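Class I phosphodiesterase PDEB1 (Leishmania major, PDB 2R8Q) belongs to the class I phosphodiesterases, its all-alpha catalytic domain being of the HD superfamily and holding zinc and magnesium ions. Local coordinates at residues V62-L67 with Q81-F86; E127-V132 with L244-L249; E182-S185 with A189-F192. All blocks are in the same frame, centred on the assembly; numbering follows the deposited sequence.

Contact 1 of 3, residues V62-L67 with Q81-F86; sequences VVYNLL and QTLLNF
Y64 of helix 55-68 brings CD2 and CE2 of its ring against L83 and L84 of helix 80-92, a crossing of two helices in the all-helical phosphodiesterase fold. The short segments run nearly antiparallel, at 145°, with axes 10.0 Å apart, a separation that side chains of leucine and tyrosine size fill. The tight part gathers round the tyrosine. Its CG lies anti to the backbone N (chi1 177°), which swings the ring across to helix 80-92 although the CB itself points along the interface. Ring and L84 then cross at about a right angle, and L84 CB sits 3.9 Å from Y64 CD2. A large flat ring suits this place because it covers two leucines of neighbouring positions at once. M28 of helix 21-28 packs on both Y64 and L84. Toward L67 the fit is looser, resting on a single approach to L83. N65, partly open to solvent, and Q81, exposed, both point away from the partner helix, whereas T82, also directed away, is buried and hydrogen-bonded to E193. No hydrogen bond crosses the interface. L83 CD2 is the methyl shared by both neighbours, 4.0 Å from Y64 CD2 and 4.1 Å from L67 CB.

Contact 2 of 3, residues E127-V132 with L244-L249; sequences ELECYV and LVMETL
M246 reaches across from helix 239-254 to E129 and V132 near the start of helix 127-139, and within 244-249 it is the one residue that touches 127-132. Along 244-249, L244 comes first: its side chain packs on helix 219-232, while its carbonyl takes two bonds from T248 further on. M246 follows, its CB directed at the partner helix. An unbranched, flexible chain suits a space bounded by the E129 stem and its carbonyl, and the bend at its end (chi3 75°) brings the terminal methyl to that oxygen. SD lies 3.8 Å from E129 CB and 4.0 Å from E129 CG, whereas CE approaches E129 O at 3.5 Å and V132 CG1 at 4.3 Å. In this helical bundle of the phosphodiesterase fold, E129 thus offers methionine its aliphatic part and keeps its acid for other partners. OE2 is hydrogen-bonded to Y202; OE1 forms a salt bridge with R242 and accepts from the backbone N of T126, as in one half of a capping box. The buried carboxylate is therefore held by several bonds, which probably stabilise its charge. Beyond M246, T248 takes no part in the interface and bonds back to its own helix: OG1 donates to L244 O at 2.7 Å and N to L244 O at 2.9 Å, from opposite faces of the carbonyl plane. L249 then packs on L116 of helix 102-118.

Contact 3 of 3, residues E182-S185 with A189-F192; sequences EILS and ADVF
L184, close to the end of helix 171-184, pushes its side chain into the loop 189-192 that follows, the chain after the helix folding back against the helix's last turn before it goes on to helix 197-212. From CB the chain leaves anti to the carbonyl carbon (chi1 -65°); CB and CG serve as a spacer, and the methyls make the contact. CD2 lies 3.8 Å from V191 CG2 and 3.9 Å from A189 O, against both the side chains and the backbone of the loop. CD1 takes the other branch and comes within 3.9 Å of F192 CE1, meeting the ring obliquely. A leucine, forked at its tip, suits a place where two partners must be met at once. F86 of helix 80-92 and Y204 of helix 197-212 also pack on it, and Y204 meets the F192 ring edge-to-face. Beside this apolar patch, the small A189 lets the loop lie close to I183. D190 lays its CB against L184 O, 3.4 Å away, and puts its carboxylate to polar use. Its OD1 accepts from F192 N at 3.0 Å, closing an Asx turn; the donor stands well above the carboxylate plane (58° out of it). A water donates to L184 O at 2.7 Å and, weakly, to D190 OD2. With no direct hydrogen bond between the segments, apolar packing and this water join them, while the aspartate spends its stronger bond on shaping the loop, which would hold V191 and F192 in position for the leucine.

Contact 3 lies against contact 1, their centres 13 Å apart: F86 CB packs on V191 CG1 at 3.4 Å, and T82 CG2 approaches D190 O at 3.3 Å. Contact 2 is about 19 Å from each, centre to centre, yet reaches contact 3 through a probable hydrogen bond of 2.7 Å between Y131 OH and V191 O. Contacts 1 and 2 do not touch, their nearest atoms being about 5 Å apart. None of the three includes a zinc ligand or a residue lining the 3-isobutyl-1-methylxanthine pocket. Contact 2, however, pairs the helix leading to zinc ligands H140 and D141 with the one ending at D254, another zinc ligand.

Contact 1 of 3, residues V62-L67 with Q81-F86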
ATOM      1  N   VAL A  62      15.853  24.105   5.697  1.00 15.99           N
ATOM      2  CA  VAL A  62      16.236  24.439   4.337  1.00 16.91           C
ATOM      3  C   VAL A  62      15.003  24.356   3.446  1.00 16.21           C
ATOM      4  O   VAL A  62      14.693  25.292   2.710  1.00 17.83           O
ATOM      5  CB  VAL A  62      17.319  23.467   3.807  1.00 16.05           C
ATOM      6  CG1 VAL A  62      17.549  23.681   2.321  1.00 18.17           C
ATOM      7  CG2 VAL A  62      18.618  23.680   4.581  1.00 17.00           C
ATOM      8  N   VAL A  63      14.284  23.242   3.526  1.00 17.06           N
ATOM      9  CA  VAL A  63      13.098  23.087   2.696  1.00 17.95           C
ATOM     10  C   VAL A  63      11.963  24.026   3.088  1.00 18.34           C
ATOM     11  O   VAL A  63      11.257  24.523   2.215  1.00 18.08           O
ATOM     12  CB  VAL A  63      12.586  21.624   2.693  1.00 21.19           C
ATOM     13  CG1 VAL A  63      13.589  20.733   1.980  1.00 25.96           C
ATOM     14  CG2 VAL A  63      12.356  21.142   4.099  1.00 25.27           C
ATOM     15  N   TYR A  64      11.774  24.274   4.382  1.00 16.77           N
ATOM     16  CA  TYR A  64      10.701  25.180   4.782  1.00 18.68           C
ATOM     17  C   TYR A  64      10.969  26.581   4.249  1.00 19.07           C
ATOM     18  O   TYR A  64      10.069  27.238   3.723  1.00 17.94           O
ATOM     19  CB  TYR A  64      10.545  25.235   6.307  1.00 18.48           C
ATOM     20  CG  TYR A  64       9.478  26.225   6.738  1.00 21.11           C
ATOM     21  CD1 TYR A  64       9.790  27.569   6.955  1.00 23.67           C
ATOM     22  CD2 TYR A  64       8.142  25.840   6.831  1.00 23.19           C
ATOM     23  CE1 TYR A  64       8.794  28.505   7.245  1.00 24.42           C
ATOM     24  CE2 TYR A  64       7.138  26.767   7.120  1.00 24.59           C
ATOM     25  CZ  TYR A  64       7.472  28.096   7.321  1.00 25.71           C
ATOM     26  OH  TYR A  64       6.479  29.020   7.570  1.00 27.43           O
ATOM     27  N   ASN A  65      12.209  27.034   4.380  1.00 19.11           N
ATOM     28  CA  ASN A  65      12.585  28.363   3.910  1.00 19.85           C
ATOM     29  C   ASN A  65      12.437  28.459   2.393  1.00 20.42           C
ATOM     30  O   ASN A  65      11.819  29.391   1.869  1.00 19.76           O
ATOM     31  CB  ASN A  65      14.035  28.665   4.295  1.00 22.46           C
ATOM     32  CG  ASN A  65      14.429  30.095   3.994  1.00 27.29           C
ATOM     33  OD1 ASN A  65      14.217  30.995   4.811  1.00 33.22           O
ATOM     34  ND2 ASN A  65      14.990  30.318   2.813  1.00 26.99           N
ATOM     35  N   LEU A  66      13.002  27.483   1.690  1.00 18.92           N
ATOM     36  CA  LEU A  66      12.950  27.473   0.237  1.00 19.63           C
ATOM     37  C   LEU A  66      11.522  27.448  -0.297  1.00 17.87           C
ATOM     38  O   LEU A  66      11.168  28.246  -1.163  1.00 20.07           O
ATOM     39  CB  LEU A  66      13.720  26.269  -0.313  1.00 20.03           C
ATOM     40  CG  LEU A  66      13.778  26.157  -1.840  1.00 19.90           C
ATOM     41  CD1 LEU A  66      14.546  27.337  -2.423  1.00 21.73           C
ATOM     42  CD2 LEU A  66      14.454  24.848  -2.225  1.00 22.17           C
ATOM     43  N   LEU A  67      10.703  26.542   0.227  1.00 18.31           N
ATOM     44  CA  LEU A  67       9.329  26.428  -0.243  1.00 18.85           C
ATOM     45  C   LEU A  67       8.426  27.584   0.171  1.00 19.30           C
ATOM     46  O   LEU A  67       7.688  28.113  -0.657  1.00 19.42           O
ATOM     47  CB  LEU A  67       8.723  25.097   0.206  1.00 19.75           C
ATOM     48  CG  LEU A  67       9.405  23.855  -0.385  1.00 21.53           C
ATOM     49  CD1 LEU A  67       8.605  22.623  -0.007  1.00 22.18           C
ATOM     50  CD2 LEU A  67       9.502  23.976  -1.901  1.00 23.78           C
ATOM     51  N   GLN A  81       2.083  26.747   9.082  1.00 21.62           N
ATOM     52  CA  GLN A  81       2.200  25.604   9.974  1.00 21.09           C
ATOM     53  C   GLN A  81       1.873  24.293   9.265  1.00 19.59           C
ATOM     54  O   GLN A  81       2.414  23.247   9.611  1.00 18.97           O
ATOM     55  CB  GLN A  81       1.293  25.782  11.197  1.00 22.78           C
ATOM     56  CG  GLN A  81       1.438  24.674  12.234  1.00 24.34           C
ATOM     57  CD  GLN A  81       0.737  25.002  13.538  1.00 27.10           C
ATOM     58  OE1 GLN A  81       1.051  25.997  14.184  1.00 31.24           O
ATOM     59  NE2 GLN A  81      -0.218  24.168  13.927  1.00 29.42           N
ATOM     60  N   THR A  82       0.992  24.346   8.272  1.00 18.69           N
ATOM     61  CA  THR A  82       0.646  23.135   7.538  1.00 17.38           C
ATOM     62  C   THR A  82       1.879  22.653   6.782  1.00 17.54           C
ATOM     63  O   THR A  82       2.192  21.463   6.793  1.00 17.43           O
ATOM     64  CB  THR A  82      -0.487  23.388   6.534  1.00 18.13           C
ATOM     65  OG1 THR A  82      -1.617  23.944   7.220  1.00 18.40           O
ATOM     66  CG2 THR A  82      -0.901  22.086   5.868  1.00 17.95           C
ATOM     67  N   LEU A  83       2.569  23.580   6.125  1.00 16.07           N
ATOM     68  CA  LEU A  83       3.778  23.241   5.376  1.00 17.05           C
ATOM     69  C   LEU A  83       4.844  22.645   6.295  1.00 17.10           C
ATOM     70  O   LEU A  83       5.453  21.625   5.968  1.00 16.67           O
ATOM     71  CB  LEU A  83       4.346  24.480   4.680  1.00 17.90           C
ATOM     72  CG  LEU A  83       5.678  24.294   3.947  1.00 17.90           C
ATOM     73  CD1 LEU A  83       5.516  23.254   2.841  1.00 19.35           C
ATOM     74  CD2 LEU A  83       6.136  25.616   3.365  1.00 19.35           C
ATOM     75  N   LEU A  84       5.077  23.278   7.443  1.00 16.97           N
ATOM     76  CA  LEU A  84       6.088  22.776   8.368  1.00 16.99           C
ATOM     77  C   LEU A  84       5.703  21.395   8.901  1.00 17.68           C
ATOM     78  O   LEU A  84       6.551  20.500   8.987  1.00 18.11           O
ATOM     79  CB  LEU A  84       6.304  23.768   9.523  1.00 17.23           C
ATOM     80  CG  LEU A  84       7.441  23.438  10.500  1.00 16.75           C
ATOM     81  CD1 LEU A  84       8.750  23.195   9.738  1.00 18.11           C
ATOM     82  CD2 LEU A  84       7.610  24.590  11.490  1.00 19.20           C
ATOM     83  N   ASN A  85       4.433  21.210   9.257  1.00 16.91           N
ATOM     84  CA  ASN A  85       3.991  19.908   9.751  1.00 16.95           C
ATOM     85  C   ASN A  85       4.219  18.850   8.676  1.00 15.99           C
ATOM     86  O   ASN A  85       4.649  17.738   8.974  1.00 16.55           O
ATOM     87  CB  ASN A  85       2.506  19.919  10.123  1.00 17.51           C
ATOM     88  CG  ASN A  85       2.236  20.617  11.443  1.00 18.88           C
ATOM     89  OD1 ASN A  85       3.120  20.732  12.297  1.00 19.13           O
ATOM     90  ND2 ASN A  85       0.997  21.069  11.625  1.00 22.11           N
ATOM     91  N   PHE A  86       3.916  19.198   7.428  1.00 15.75           N
ATOM     92  CA  PHE A  86       4.101  18.262   6.314  1.00 14.55           C
ATOM     93  C   PHE A  86       5.571  17.853   6.213  1.00 16.21           C
ATOM     94  O   PHE A  86       5.893  16.668   6.125  1.00 15.35           O
ATOM     95  CB  PHE A  86       3.644  18.909   5.004  1.00 15.96           C
ATOM     96  CG  PHE A  86       3.951  18.090   3.779  1.00 14.86           C
ATOM     97  CD1 PHE A  86       3.195  16.958   3.474  1.00 15.83           C
ATOM     98  CD2 PHE A  86       4.994  18.451   2.934  1.00 14.75           C
ATOM     99  CE1 PHE A  86       3.477  16.202   2.341  1.00 15.87           C
ATOM    100  CE2 PHE A  86       5.286  17.700   1.796  1.00 14.58           C
ATOM    101  CZ  PHE A  86       4.525  16.576   1.502  1.00 14.87           C
TER

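Contact 2 of 3, residues E127-V132 with L244-L249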
ATOM      1  N   GLU A 127       2.027  27.131 -12.432  1.00 18.55           N
ATOM      2  CA  GLU A 127       2.530  27.348 -11.080  1.00 17.82           C
ATOM      3  C   GLU A 127       2.090  26.208 -10.165  1.00 16.71           C
ATOM      4  O   GLU A 127       2.834  25.794  -9.278  1.00 17.50           O
ATOM      5  CB  GLU A 127       2.037  28.690 -10.530  1.00 20.72           C
ATOM      6  CG  GLU A 127       2.563  29.887 -11.301  1.00 25.11           C
ATOM      7  CD  GLU A 127       2.211  31.208 -10.646  1.00 27.96           C
ATOM      8  OE1 GLU A 127       1.027  31.407 -10.304  1.00 30.65           O
ATOM      9  OE2 GLU A 127       3.119  32.052 -10.482  1.00 31.21           O
ATOM     10  N   LEU A 128       0.885  25.693 -10.386  1.00 16.47           N
ATOM     11  CA  LEU A 128       0.390  24.586  -9.577  1.00 16.33           C
ATOM     12  C   LEU A 128       1.283  23.361  -9.758  1.00 16.53           C
ATOM     13  O   LEU A 128       1.601  22.668  -8.791  1.00 16.59           O
ATOM     14  CB  LEU A 128      -1.053  24.234  -9.966  1.00 17.21           C
ATOM     15  CG  LEU A 128      -1.642  23.012  -9.251  1.00 19.02           C
ATOM     16  CD1 LEU A 128      -1.614  23.226  -7.746  1.00 20.42           C
ATOM     17  CD2 LEU A 128      -3.069  22.771  -9.725  1.00 20.44           C
ATOM     18  N   GLU A 129       1.688  23.098 -10.997  1.00 15.28           N
ATOM     19  CA  GLU A 129       2.542  21.948 -11.281  1.00 14.95           C
ATOM     20  C   GLU A 129       3.923  22.116 -10.657  1.00 15.11           C
ATOM     21  O   GLU A 129       4.529  21.143 -10.203  1.00 15.36           O
ATOM     22  CB  GLU A 129       2.618  21.728 -12.794  1.00 14.97           C
ATOM     23  CG  GLU A 129       1.254  21.338 -13.350  1.00 17.12           C
ATOM     24  CD  GLU A 129       1.160  21.350 -14.859  1.00 18.02           C
ATOM     25  OE1 GLU A 129       1.902  22.112 -15.518  1.00 17.51           O
ATOM     26  OE2 GLU A 129       0.305  20.608 -15.387  1.00 18.13           O
ATOM     27  N   CYS A 130       4.421  23.349 -10.612  1.00 15.40           N
ATOM     28  CA  CYS A 130       5.722  23.599  -9.994  1.00 15.63           C
ATOM     29  C   CYS A 130       5.621  23.294  -8.501  1.00 14.95           C
ATOM     30  O   CYS A 130       6.514  22.672  -7.921  1.00 15.18           O
ATOM     31  CB  CYS A 130       6.147  25.054 -10.195  1.00 15.35           C
ATOM     32  SG  CYS A 130       6.648  25.439 -11.884  1.00 18.14           S
ATOM     33  N   TYR A 131       4.526  23.738  -7.890  1.00 14.61           N
ATOM     34  CA  TYR A 131       4.278  23.525  -6.468  1.00 14.84           C
ATOM     35  C   TYR A 131       4.191  22.033  -6.163  1.00 14.06           C
ATOM     36  O   TYR A 131       4.866  21.532  -5.264  1.00 15.49           O
ATOM     37  CB  TYR A 131       2.976  24.229  -6.063  1.00 15.18           C
ATOM     38  CG  TYR A 131       2.562  24.034  -4.623  1.00 15.28           C
ATOM     39  CD1 TYR A 131       3.449  24.297  -3.576  1.00 17.12           C
ATOM     40  CD2 TYR A 131       1.279  23.597  -4.303  1.00 16.01           C
ATOM     41  CE1 TYR A 131       3.065  24.127  -2.249  1.00 16.31           C
ATOM     42  CE2 TYR A 131       0.885  23.425  -2.977  1.00 15.92           C
ATOM     43  CZ  TYR A 131       1.786  23.691  -1.958  1.00 17.27           C
ATOM     44  OH  TYR A 131       1.411  23.501  -0.649  1.00 17.76           O
ATOM     45  N   VAL A 132       3.363  21.323  -6.922  1.00 14.13           N
ATOM     46  CA  VAL A 132       3.209  19.889  -6.720  1.00 14.70           C
ATOM     47  C   VAL A 132       4.529  19.144  -6.919  1.00 14.30           C
ATOM     48  O   VAL A 132       4.842  18.218  -6.177  1.00 14.04           O
ATOM     49  CB  VAL A 132       2.133  19.317  -7.669  1.00 15.15           C
ATOM     50  CG1 VAL A 132       2.075  17.796  -7.543  1.00 15.48           C
ATOM     51  CG2 VAL A 132       0.777  19.935  -7.334  1.00 16.93           C
ATOM     52  N   LEU A 244       4.589  14.798 -18.554  1.00 15.84           N
ATOM     53  CA  LEU A 244       5.816  14.094 -18.894  1.00 15.95           C
ATOM     54  C   LEU A 244       7.024  14.959 -18.519  1.00 14.80           C
ATOM     55  O   LEU A 244       8.071  14.443 -18.128  1.00 15.45           O
ATOM     56  CB  LEU A 244       5.836  13.748 -20.386  1.00 17.52           C
ATOM     57  CG  LEU A 244       7.062  12.988 -20.905  1.00 19.21           C
ATOM     58  CD1 LEU A 244       7.362  11.783 -20.026  1.00 19.02           C
ATOM     59  CD2 LEU A 244       6.798  12.551 -22.338  1.00 18.95           C
ATOM     60  N   VAL A 245       6.879  16.277 -18.627  1.00 14.83           N
ATOM     61  CA  VAL A 245       7.963  17.174 -18.247  1.00 14.63           C
ATOM     62  C   VAL A 245       8.201  17.060 -16.741  1.00 14.34           C
ATOM     63  O   VAL A 245       9.346  17.022 -16.292  1.00 14.43           O
ATOM     64  CB  VAL A 245       7.641  18.646 -18.611  1.00 15.36           C
ATOM     65  CG1 VAL A 245       8.585  19.592 -17.861  1.00 15.36           C
ATOM     66  CG2 VAL A 245       7.791  18.850 -20.116  1.00 17.57           C
ATOM     67  N   MET A 246       7.120  16.994 -15.965  1.00 13.71           N
ATOM     68  CA  MET A 246       7.235  16.864 -14.514  1.00 13.89           C
ATOM     69  C   MET A 246       7.944  15.564 -14.151  1.00 12.81           C
ATOM     70  O   MET A 246       8.838  15.543 -13.299  1.00 13.41           O
ATOM     71  CB  MET A 246       5.851  16.865 -13.858  1.00 14.97           C
ATOM     72  CG  MET A 246       5.106  18.188 -13.922  1.00 16.01           C
ATOM     73  SD  MET A 246       3.435  18.042 -13.219  1.00 16.62           S
ATOM     74  CE  MET A 246       3.817  17.996 -11.476  1.00 17.46           C
ATOM     75  N   GLU A 247       7.541  14.474 -14.800  1.00 14.15           N
ATOM     76  CA  GLU A 247       8.136  13.173 -14.523  1.00 15.06           C
ATOM     77  C   GLU A 247       9.610  13.148 -14.891  1.00 14.47           C
ATOM     78  O   GLU A 247      10.424  12.562 -14.183  1.00 14.80           O
ATOM     79  CB  GLU A 247       7.394  12.074 -15.290  1.00 15.48           C
ATOM     80  CG  GLU A 247       5.924  11.956 -14.914  1.00 16.43           C
ATOM     81  CD  GLU A 247       5.147  11.056 -15.858  1.00 20.08           C
ATOM     82  OE1 GLU A 247       5.620  10.837 -16.993  1.00 25.32           O
ATOM     83  OE2 GLU A 247       4.058  10.580 -15.473  1.00 22.30           O
ATOM     84  N   THR A 248       9.948  13.787 -16.005  1.00 15.18           N
ATOM     85  CA  THR A 248      11.331  13.821 -16.450  1.00 13.72           C
ATOM     86  C   THR A 248      12.184  14.663 -15.505  1.00 14.15           C
ATOM     87  O   THR A 248      13.340  14.323 -15.241  1.00 15.26           O
ATOM     88  CB  THR A 248      11.425  14.364 -17.883  1.00 15.83           C
ATOM     89  OG1 THR A 248      10.589  13.574 -18.733  1.00 16.45           O
ATOM     90  CG2 THR A 248      12.855  14.285 -18.393  1.00 15.98           C
ATOM     91  N   LEU A 249      11.617  15.756 -14.999  1.00 13.52           N
ATOM     92  CA  LEU A 249      12.344  16.609 -14.065  1.00 13.46           C
ATOM     93  C   LEU A 249      12.620  15.886 -12.752  1.00 13.01           C
ATOM     94  O   LEU A 249      13.737  15.954 -12.241  1.00 14.04           O
ATOM     95  CB  LEU A 249      11.576  17.903 -13.778  1.00 14.83           C
ATOM     96  CG  LEU A 249      11.620  18.976 -14.869  1.00 14.02           C
ATOM     97  CD1 LEU A 249      10.647  20.088 -14.522  1.00 16.59           C
ATOM     98  CD2 LEU A 249      13.041  19.520 -15.008  1.00 16.30           C
TER

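Contact 3 of 3, residues E182-S185 with A189-F192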
ATOM      1  N   GLU A 182      -1.166   8.854   3.110  1.00 18.10           N
ATOM      2  CA  GLU A 182      -1.399   8.791   4.551  1.00 19.23           C
ATOM      3  C   GLU A 182      -1.087  10.135   5.209  1.00 18.91           C
ATOM      4  O   GLU A 182      -1.889  10.667   5.980  1.00 19.41           O
ATOM      5  CB  GLU A 182      -0.523   7.697   5.162  1.00 21.78           C
ATOM      6  CG  GLU A 182      -0.557   7.634   6.675  1.00 28.18           C
ATOM      7  CD  GLU A 182       0.418   6.614   7.226  1.00 31.20           C
ATOM      8  OE1 GLU A 182       0.268   5.416   6.903  1.00 32.31           O
ATOM      9  OE2 GLU A 182       1.336   7.013   7.977  1.00 34.95           O
ATOM     10  N   ILE A 183       0.087  10.681   4.907  1.00 17.54           N
ATOM     11  CA  ILE A 183       0.492  11.964   5.470  1.00 17.93           C
ATOM     12  C   ILE A 183      -0.488  13.084   5.118  1.00 18.63           C
ATOM     13  O   ILE A 183      -0.906  13.852   5.986  1.00 18.74           O
ATOM     14  CB  ILE A 183       1.899  12.368   4.966  1.00 17.40           C
ATOM     15  CG1 ILE A 183       2.948  11.415   5.541  1.00 19.76           C
ATOM     16  CG2 ILE A 183       2.201  13.809   5.349  1.00 19.02           C
ATOM     17  CD1 ILE A 183       4.343  11.616   4.964  1.00 20.27           C
ATOM     18  N   LEU A 184      -0.854  13.164   3.842  1.00 19.15           N
ATOM     19  CA  LEU A 184      -1.762  14.198   3.362  1.00 19.00           C
ATOM     20  C   LEU A 184      -3.200  14.063   3.846  1.00 19.00           C
ATOM     21  O   LEU A 184      -3.980  15.008   3.733  1.00 20.25           O
ATOM     22  CB  LEU A 184      -1.736  14.239   1.830  1.00 19.85           C
ATOM     23  CG  LEU A 184      -0.390  14.673   1.251  1.00 18.51           C
ATOM     24  CD1 LEU A 184      -0.351  14.409  -0.248  1.00 21.24           C
ATOM     25  CD2 LEU A 184      -0.160  16.151   1.557  1.00 20.47           C
ATOM     26  N   SER A 185      -3.553  12.899   4.386  1.00 19.73           N
ATOM     27  CA  SER A 185      -4.913  12.684   4.879  1.00 20.01           C
ATOM     28  C   SER A 185      -5.134  13.426   6.193  1.00 22.38           C
ATOM     29  O   SER A 185      -6.266  13.559   6.656  1.00 22.94           O
ATOM     30  CB  SER A 185      -5.187  11.189   5.079  1.00 20.07           C
ATOM     31  OG  SER A 185      -4.459  10.668   6.177  1.00 21.76           O
ATOM     32  N   ALA A 189      -1.407  18.523   8.124  1.00 18.48           N
ATOM     33  CA  ALA A 189      -0.251  18.442   7.233  1.00 18.36           C
ATOM     34  C   ALA A 189      -0.644  18.409   5.762  1.00 18.64           C
ATOM     35  O   ALA A 189       0.194  18.164   4.895  1.00 18.09           O
ATOM     36  CB  ALA A 189       0.581  17.204   7.576  1.00 18.51           C
ATOM     37  N   ASP A 190      -1.914  18.671   5.475  1.00 17.29           N
ATOM     38  CA  ASP A 190      -2.396  18.640   4.099  1.00 17.92           C
ATOM     39  C   ASP A 190      -2.021  19.896   3.314  1.00 18.23           C
ATOM     40  O   ASP A 190      -2.738  20.899   3.344  1.00 19.35           O
ATOM     41  CB  ASP A 190      -3.914  18.422   4.099  1.00 18.18           C
ATOM     42  CG  ASP A 190      -4.506  18.419   2.705  1.00 19.87           C
ATOM     43  OD1 ASP A 190      -3.752  18.215   1.729  1.00 20.23           O
ATOM     44  OD2 ASP A 190      -5.736  18.610   2.583  1.00 23.60           O
ATOM     45  N   VAL A 191      -0.896  19.835   2.602  1.00 17.41           N
ATOM     46  CA  VAL A 191      -0.426  20.976   1.825  1.00 16.34           C
ATOM     47  C   VAL A 191      -1.253  21.257   0.570  1.00 16.58           C
ATOM     48  O   VAL A 191      -0.941  22.169  -0.192  1.00 16.50           O
ATOM     49  CB  VAL A 191       1.068  20.826   1.445  1.00 16.40           C
ATOM     50  CG1 VAL A 191       1.917  20.817   2.711  1.00 16.74           C
ATOM     51  CG2 VAL A 191       1.290  19.550   0.648  1.00 17.98           C
ATOM     52  N   PHE A 192      -2.304  20.467   0.367  1.00 17.15           N
ATOM     53  CA  PHE A 192      -3.212  20.657  -0.765  1.00 16.94           C
ATOM     54  C   PHE A 192      -4.532  21.202  -0.205  1.00 19.44           C
ATOM     55  O   PHE A 192      -5.540  21.277  -0.914  1.00 18.78           O
ATOM     56  CB  PHE A 192      -3.485  19.322  -1.474  1.00 18.47           C
ATOM     57  CG  PHE A 192      -2.295  18.746  -2.197  1.00 17.76           C
ATOM     58  CD1 PHE A 192      -2.267  17.394  -2.531  1.00 18.55           C
ATOM     59  CD2 PHE A 192      -1.217  19.546  -2.563  1.00 17.99           C
ATOM     60  CE1 PHE A 192      -1.181  16.846  -3.218  1.00 20.14           C
ATOM     61  CE2 PHE A 192      -0.125  19.006  -3.253  1.00 18.18           C
ATOM     62  CZ  PHE A 192      -0.112  17.653  -3.578  1.00 18.41           C
TER
HETATM   63  O   HOH W   1      -6.642  15.646   3.588  1.00 40.56           O